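Local coordinates for sulfite dehydrogenase (Paracoccus pantotrophus, PDB 2XTS), which probably oxidises protein-bound sulfane sulfur at a molybdenum-molybdopterin centre and passes the electrons to heme c, at residues 212-217 and 221-226. Numbering follows the deposited sequence. Where two conformers were deposited one is given.
Sequences RLVVPG and NMWVKW. With MTE (phosphonic acidmono-(2-amino-5,6-dimercapto-4-oxo-3,7,8a,9,10,10a-hexahydro-4H-8-oxa-1,3,9,10-tetraaza-anthracen-7-ylmethyl)ester), chain E; 2MO (molybdenum (IV)oxide), chain F.
Arg212 leaves its strand with CG between the backbone N and the carbonyl carbon (chi1 79°) and bends at chi3 (-58°), which carries the guanidinium past Trp223 to the molybdopterin phosphate. Trp223, its CG beside the backbone N (chi1 -65°), turns its indole over the backbone of Val214 and Val215, where the strand ends. The pair illustrates how a short loop is moulded to strand and cofactor at once. The guanidinium is sandwiched, with Trp223 CE3 4.0 Å above one face and Lys225 CG over the other. In its plane, Arg212 NH2 donates to Trp223 O at 3.1 Å and, almost straight, to the cofactor's O4'; Arg212 NH1 donates to phosphate O3P at 2.7 Å. Three bonds fix the flat group's rotation. Lys225 runs alongside, its NZ 2.7 Å from phosphate O2P and also bonded to Glu206 O and Arg74 O; the shared anion probably helps hold both cations.

Trp223, the centre of an inverse gamma turn, also accepts at its O from pterin N8, while the backbone N and O of Lys225 bond pterin N1 and N2. Strand and loop are joined where Leu213 N donates to Val224 O at 2.8 Å. Val215 N sits over the Trp223 indole, Val214 CA makes a CH-pi contact 4.1 Å from the centroid of its six-membered ring, and Val215 CB does likewise over the five-membered ring. Trp223 NE1 bonds Trp218 O.

Strand 212-214 pairs on its other side with strand 193-198; strand 112-119 packs against Val214 and Trp223, strand 181-184 against Leu213, Val215 and Met222, and helix 185-191 against Val215 and Pro216.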
loop_
_atom_site.group_PDB
_atom_site.type_symbol
_atom_site.label_atom_id
_atom_site.label_comp_id
_atom_site.label_asym_id
_atom_site.label_seq_id
_atom_site.Cartn_x
_atom_site.Cartn_y
_atom_site.Cartn_z
ATOM N N ARG A 212 13.299 -9.993 -4.784
ATOM C CA ARG A 212 12.536 -11.046 -5.453
ATOM C C ARG A 212 12.428 -10.750 -6.937
ATOM O O ARG A 212 12.559 -9.599 -7.350
ATOM C CB ARG A 212 11.123 -11.202 -4.870
ATOM C CG ARG A 212 10.128 -10.141 -5.356
ATOM C CD ARG A 212 8.734 -10.366 -4.822
ATOM N NE ARG A 212 8.234 -11.689 -5.195
ATOM C CZ ARG A 212 7.228 -12.299 -4.580
ATOM N NH1 ARG A 212 6.474 -11.649 -3.705
ATOM N NH2 ARG A 212 6.919 -13.550 -4.902
ATOM N N LEU A 213 12.108 -11.771 -7.727
ATOM C CA LEU A 213 11.648 -11.527 -9.073
ATOM C C LEU A 213 10.179 -11.163 -9.125
ATOM O O LEU A 213 9.364 -11.741 -8.413
ATOM C CB LEU A 213 11.878 -12.752 -9.960
ATOM C CG LEU A 213 13.331 -13.201 -10.117
ATOM C CD1 LEU A 213 13.453 -14.351 -11.122
ATOM C CD2 LEU A 213 14.237 -12.037 -10.516
ATOM N N VAL A 214 9.884 -10.225 -10.013
ATOM C CA VAL A 214 8.537 -9.812 -10.393
ATOM C C VAL A 214 8.417 -10.158 -11.873
ATOM O O VAL A 214 9.252 -9.723 -12.692
ATOM C CB VAL A 214 8.287 -8.311 -10.103
ATOM C CG1 VAL A 214 7.013 -7.834 -10.767
ATOM C CG2 VAL A 214 8.227 -8.120 -8.612
ATOM N N VAL A 215 7.432 -11.009 -12.209
ATOM C CA VAL A 215 7.299 -11.611 -13.556
ATOM C C VAL A 215 5.888 -11.321 -14.076
ATOM O O VAL A 215 4.969 -12.130 -13.909
ATOM C CB VAL A 215 7.565 -13.137 -13.493
ATOM C CG1 VAL A 215 7.689 -13.703 -14.907
ATOM C CG2 VAL A 215 8.807 -13.450 -12.608
ATOM N N PRO A 216 5.679 -10.128 -14.640
ATOM C CA PRO A 216 4.318 -9.679 -14.883
ATOM C C PRO A 216 3.483 -10.649 -15.725
ATOM O O PRO A 216 3.891 -11.105 -16.792
ATOM C CB PRO A 216 4.513 -8.349 -15.570
ATOM C CG PRO A 216 5.767 -7.845 -14.956
ATOM C CD PRO A 216 6.638 -9.041 -14.891
ATOM N N GLY A 217 2.330 -10.993 -15.179
ATOM C CA GLY A 217 1.376 -11.835 -15.863
ATOM C C GLY A 217 1.604 -13.327 -15.739
ATOM O O GLY A 217 0.773 -14.104 -16.206
ATOM N N ASN A 221 4.614 -18.968 -8.921
ATOM C CA ASN A 221 5.802 -19.759 -8.639
ATOM C C ASN A 221 7.067 -19.190 -9.268
ATOM O O ASN A 221 8.163 -19.384 -8.732
ATOM C CB ASN A 221 5.601 -21.223 -9.050
ATOM C CG ASN A 221 6.775 -22.094 -8.649
ATOM O OD1 ASN A 221 7.588 -22.480 -9.501
ATOM N ND2 ASN A 221 6.947 -22.316 -7.350
ATOM N N MET A 222 6.938 -18.489 -10.380
ATOM C CA MET A 222 8.110 -17.992 -11.058
ATOM C C MET A 222 8.651 -16.717 -10.412
ATOM O O MET A 222 9.739 -16.279 -10.757
ATOM C CB MET A 222 7.793 -17.820 -12.520
ATOM C CG MET A 222 7.359 -19.126 -13.158
ATOM S SD MET A 222 6.985 -18.919 -14.917
ATOM C CE MET A 222 8.603 -19.092 -15.647
ATOM N N TRP A 223 7.891 -16.142 -9.467
ATOM C CA TRP A 223 8.311 -14.919 -8.780
ATOM C C TRP A 223 9.270 -15.304 -7.655
ATOM O O TRP A 223 8.936 -15.228 -6.460
ATOM C CB TRP A 223 7.090 -14.150 -8.255
ATOM C CG TRP A 223 6.154 -13.605 -9.297
ATOM C CD1 TRP A 223 5.618 -14.252 -10.373
ATOM C CD2 TRP A 223 5.532 -12.340 -9.235
ATOM N NE1 TRP A 223 4.755 -13.422 -11.035
ATOM C CE2 TRP A 223 4.693 -12.231 -10.355
ATOM C CE3 TRP A 223 5.678 -11.243 -8.384
ATOM C CZ2 TRP A 223 3.959 -11.090 -10.619
ATOM C CZ3 TRP A 223 4.953 -10.120 -8.632
ATOM C CH2 TRP A 223 4.095 -10.042 -9.743
ATOM N N VAL A 224 10.453 -15.775 -8.035
ATOM C CA VAL A 224 11.410 -16.349 -7.102
ATOM C C VAL A 224 11.764 -15.310 -6.016
ATOM O O VAL A 224 12.197 -14.195 -6.321
ATOM C CB VAL A 224 12.671 -16.857 -7.841
ATOM C CG1 VAL A 224 13.692 -17.398 -6.839
ATOM C CG2 VAL A 224 12.322 -17.916 -8.863
ATOM N N LYS A 225 11.589 -15.709 -4.763
ATOM C CA LYS A 225 11.882 -14.869 -3.608
ATOM C C LYS A 225 13.293 -15.124 -3.080
ATOM O O LYS A 225 13.871 -16.200 -3.260
ATOM C CB LYS A 225 10.844 -15.150 -2.516
ATOM C CG LYS A 225 9.477 -14.657 -2.844
ATOM C CD LYS A 225 8.456 -14.865 -1.727
ATOM C CE LYS A 225 8.102 -16.310 -1.462
ATOM N NZ LYS A 225 7.188 -16.392 -0.302
ATOM N N TRP A 226 13.838 -14.116 -2.409
ATOM C CA TRP A 226 15.185 -14.200 -1.834
ATOM C C TRP A 226 16.164 -14.627 -2.923
ATOM O O TRP A 226 17.004 -15.494 -2.722
ATOM C CB TRP A 226 15.241 -15.158 -0.610
ATOM C CG TRP A 226 14.083 -15.016 0.341
ATOM C CD1 TRP A 226 13.915 -14.007 1.237
ATOM C CD2 TRP A 226 12.974 -15.896 0.519
ATOM N NE1 TRP A 226 12.760 -14.189 1.950
ATOM C CE2 TRP A 226 12.160 -15.336 1.518
ATOM C CE3 TRP A 226 12.598 -17.111 -0.041
ATOM C CZ2 TRP A 226 10.968 -15.921 1.920
ATOM C CZ3 TRP A 226 11.429 -17.703 0.373
ATOM C CH2 TRP A 226 10.610 -17.101 1.332
HETATM N N1 MTE E . 10.538 -18.285 -4.038
HETATM C C2 MTE E . 11.271 -19.066 -3.252
HETATM N N2 MTE E . 12.596 -18.822 -3.150
HETATM N N3 MTE E . 10.733 -20.072 -2.538
HETATM C C4 MTE E . 9.403 -20.374 -2.583
HETATM O O4 MTE E . 8.980 -21.316 -1.881
HETATM N N5 MTE E . 7.200 -19.828 -3.654
HETATM C C6 MTE E . 6.725 -19.340 -4.928
HETATM C C7 MTE E . 7.108 -17.903 -5.245
HETATM N N8 MTE E . 8.519 -17.709 -5.036
HETATM C C9 MTE E . 8.545 -19.585 -3.444
HETATM C C10 MTE E . 9.198 -18.506 -4.196
HETATM C "C1'" MTE E . 5.225 -19.494 -5.103
HETATM S "S1'" MTE E . 4.572 -21.087 -5.419
HETATM C "C2'" MTE E . 4.392 -18.426 -5.102
HETATM S "S2'" MTE E . 2.721 -18.567 -5.480
HETATM C "C3'" MTE E . 4.953 -17.054 -4.798
HETATM O "O3'" MTE E . 6.339 -17.047 -4.417
HETATM C "C4'" MTE E . 4.200 -16.431 -3.638
HETATM O "O4'" MTE E . 4.680 -15.098 -3.411
HETATM P P MTE E . 4.316 -14.456 -1.988
HETATM O O1P MTE E . 2.759 -14.463 -2.056
HETATM O O2P MTE E . 4.783 -15.340 -0.878
HETATM O O3P MTE E . 4.867 -13.072 -2.035
HETATM MO MO 2MO F . 2.378 -20.787 -6.260
HETATM O OT1 2MO F . 2.441 -20.735 -8.053
HETATM O OT2 2MO F . 2.193 -22.605 -5.554
#